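Local structure of putative marr-family transcriptional repressor (Streptomyces coelicolor, 3ZPL) at residues H43-L48 / G132-V137. The protein binds DNA through a winged-helix motif as a dimer and probably acts as a MarR-family transcriptional regulator. Sequence-based numbering, arbitrary orientation.
Sequences HLDRQL and GHVDAV. With nucleotides of chain C.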
loop_
_atom_site.group_PDB
_atom_site.type_symbol
_atom_site.label_atom_id
_atom_site.label_comp_id
_atom_site.label_asym_id
_atom_site.label_seq_id
_atom_site.Cartn_x
_atom_site.Cartn_y
_atom_site.Cartn_z
ATOM N N HIS A 43 2.151 8.302 -5.082
ATOM C CA HIS A 43 2.145 8.971 -6.361
ATOM C C HIS A 43 0.738 8.965 -6.953
ATOM O O HIS A 43 0.262 9.996 -7.464
ATOM C CB HIS A 43 3.146 8.307 -7.301
ATOM C CG HIS A 43 3.179 8.915 -8.664
ATOM N ND1 HIS A 43 3.346 10.265 -8.871
ATOM C CD2 HIS A 43 3.044 8.357 -9.890
ATOM C CE1 HIS A 43 3.329 10.512 -10.170
ATOM N NE2 HIS A 43 3.140 9.370 -10.810
ATOM N N LEU A 44 0.068 7.823 -6.848
ATOM C CA LEU A 44 -1.248 7.659 -7.455
ATOM C C LEU A 44 -2.341 8.354 -6.657
ATOM O O LEU A 44 -3.172 9.052 -7.235
ATOM C CB LEU A 44 -1.568 6.177 -7.648
ATOM C CG LEU A 44 -0.572 5.454 -8.564
ATOM C CD1 LEU A 44 -1.060 4.049 -8.893
ATOM C CD2 LEU A 44 -0.316 6.238 -9.836
ATOM N N ASP A 45 -2.335 8.184 -5.337
ATOM C CA ASP A 45 -3.223 8.950 -4.457
ATOM C C ASP A 45 -3.154 10.431 -4.776
ATOM O O ASP A 45 -4.174 11.086 -4.840
ATOM C CB ASP A 45 -2.859 8.785 -2.986
ATOM C CG ASP A 45 -3.501 7.562 -2.331
ATOM O OD1 ASP A 45 -4.329 6.869 -2.967
ATOM O OD2 ASP A 45 -3.164 7.320 -1.142
ATOM N N ARG A 46 -1.954 10.965 -4.945
ATOM C CA ARG A 46 -1.814 12.398 -5.185
ATOM C C ARG A 46 -2.327 12.802 -6.556
ATOM O O ARG A 46 -2.977 13.824 -6.712
ATOM C CB ARG A 46 -0.351 12.823 -5.054
ATOM C CG ARG A 46 0.137 12.839 -3.621
ATOM C CD ARG A 46 1.159 13.928 -3.394
ATOM N NE ARG A 46 0.553 14.996 -2.611
ATOM C CZ ARG A 46 1.051 16.215 -2.500
ATOM N NH1 ARG A 46 2.175 16.540 -3.129
ATOM N NH2 ARG A 46 0.423 17.118 -1.760
ATOM N N GLN A 47 -1.955 12.022 -7.562
ATOM C CA GLN A 47 -2.417 12.245 -8.911
ATOM C C GLN A 47 -3.954 12.264 -8.930
ATOM O O GLN A 47 -4.564 13.145 -9.535
ATOM C CB GLN A 47 -1.855 11.153 -9.826
ATOM C CG GLN A 47 -2.203 11.311 -11.295
ATOM C CD GLN A 47 -3.436 10.525 -11.676
ATOM O OE1 GLN A 47 -3.563 9.352 -11.318
ATOM N NE2 GLN A 47 -4.361 11.167 -12.391
ATOM N N LEU A 48 -4.572 11.312 -8.239
ATOM C CA LEU A 48 -6.030 11.226 -8.227
ATOM C C LEU A 48 -6.691 12.240 -7.298
ATOM O O LEU A 48 -7.790 12.679 -7.565
ATOM C CB LEU A 48 -6.480 9.823 -7.880
ATOM C CG LEU A 48 -6.266 8.874 -9.046
ATOM C CD1 LEU A 48 -6.225 7.427 -8.579
ATOM C CD2 LEU A 48 -7.348 9.064 -10.094
ATOM N N GLY A 132 -5.612 10.447 -17.603
ATOM C CA GLY A 132 -4.591 10.909 -16.666
ATOM C C GLY A 132 -4.089 9.760 -15.806
ATOM O O GLY A 132 -2.898 9.464 -15.787
ATOM N N HIS A 133 -5.007 9.083 -15.121
ATOM C CA HIS A 133 -4.626 7.992 -14.236
ATOM C C HIS A 133 -3.899 6.867 -14.968
ATOM O O HIS A 133 -2.981 6.253 -14.414
ATOM C CB HIS A 133 -5.841 7.410 -13.507
ATOM C CG HIS A 133 -5.500 6.232 -12.641
ATOM N ND1 HIS A 133 -4.751 6.354 -11.488
ATOM C CD2 HIS A 133 -5.760 4.913 -12.785
ATOM C CE1 HIS A 133 -4.584 5.162 -10.950
ATOM N NE2 HIS A 133 -5.184 4.270 -11.716
ATOM N N VAL A 134 -4.312 6.587 -16.199
ATOM C CA VAL A 134 -3.646 5.558 -16.998
ATOM C C VAL A 134 -2.207 5.969 -17.306
ATOM O O VAL A 134 -1.295 5.191 -17.069
ATOM C CB VAL A 134 -4.444 5.213 -18.268
ATOM C CG1 VAL A 134 -3.635 4.348 -19.210
ATOM C CG2 VAL A 134 -5.728 4.489 -17.880
ATOM N N ASP A 135 -2.001 7.195 -17.788
ATOM C CA ASP A 135 -0.644 7.720 -17.997
ATOM C C ASP A 135 0.218 7.493 -16.765
ATOM O O ASP A 135 1.266 6.863 -16.840
ATOM C CB ASP A 135 -0.654 9.237 -18.279
ATOM C CG ASP A 135 -0.694 9.592 -19.779
ATOM O OD1 ASP A 135 -0.459 8.745 -20.697
ATOM O OD2 ASP A 135 -0.945 10.793 -20.021
ATOM N N ALA A 136 -0.240 8.025 -15.630
ATOM C CA ALA A 136 0.505 7.936 -14.371
ATOM C C ALA A 136 0.893 6.491 -14.023
ATOM O O ALA A 136 2.003 6.238 -13.561
ATOM C CB ALA A 136 -0.295 8.559 -13.231
ATOM N N VAL A 137 -0.021 5.555 -14.267
ATOM C CA VAL A 137 0.252 4.132 -14.055
ATOM C C VAL A 137 1.207 3.565 -15.112
ATOM O O VAL A 137 1.994 2.664 -14.817
ATOM C CB VAL A 137 -1.055 3.316 -14.013
ATOM C CG1 VAL A 137 -0.768 1.819 -14.023
ATOM C CG2 VAL A 137 -1.856 3.694 -12.774
ATOM P P DC C 15 -2.447 15.077 0.089
ATOM O OP1 DC C 15 -3.140 14.804 -1.201
ATOM O OP2 DC C 15 -0.978 14.887 0.190
ATOM O "O5'" DC C 15 -2.748 16.560 0.590
ATOM C "C5'" DC C 15 -4.095 16.982 0.877
ATOM C "C4'" DC C 15 -4.062 18.261 1.678
ATOM O "O4'" DC C 15 -3.676 17.968 3.037
ATOM C "C3'" DC C 15 -3.060 19.298 1.169
ATOM O "O3'" DC C 15 -3.766 20.418 0.636
ATOM C "C2'" DC C 15 -2.241 19.675 2.393
ATOM C "C1'" DC C 15 -3.008 19.087 3.555
ATOM N N1 DC C 15 -2.171 18.620 4.657
ATOM C C2 DC C 15 -2.456 19.051 5.956
ATOM O O2 DC C 15 -3.399 19.834 6.135
ATOM N N3 DC C 15 -1.679 18.625 6.976
ATOM C C4 DC C 15 -0.675 17.778 6.742
ATOM N N4 DC C 15 0.049 17.367 7.782
ATOM C C5 DC C 15 -0.370 17.313 5.430
ATOM C C6 DC C 15 -1.137 17.754 4.427
#
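Leu44 lies level with Ala136, and Leu48 with His133, where helices 24-52 and 120-142 run nearly antiparallel, their local axes inclined at 158° and 10.2 Å apart at closest approach. Gln47 provides the polar link. With CG anti to the backbone N (chi1 -177°), Gln47 CG lies 3.9 Å from Ala136 CB; the bend at chi2 then turns the amide to His133. There His133 ND1 donates to Gln47 OE1 over 3.2 Å, in the carbonyl plane; Gln47 OE1 lies at the ring edge, close to its plane, and amide and ring are tilted by 31°. Leu48 CD1 comes obliquely to the same ring, 3.4 Å from His133 ND1, while Val137 CG2, one turn on, sits above one ring face, offset toward its rim. Leu44 spreads its methyls, CD1 reaching Val137 CG2 at 4.0 Å and CD2 reaching Ala136 CB at 4.1 Å. His56 and Tyr59 of helix 56-66 also meet the His133 ring. An alanine in place of Gln47 would probably leave His133 ND1 without this acceptor and the imidazole freer to turn. On the same helix, Arg46 makes weak hydrogen bonds from NE and NH2 to OP2 of DC15 of chain C. The DNA-contacting helix is thus joined to helix 120-142 by apolar packing and one hydrogen bond from a buried histidine to a neutral amide, which probably helps fix the ring's rotation.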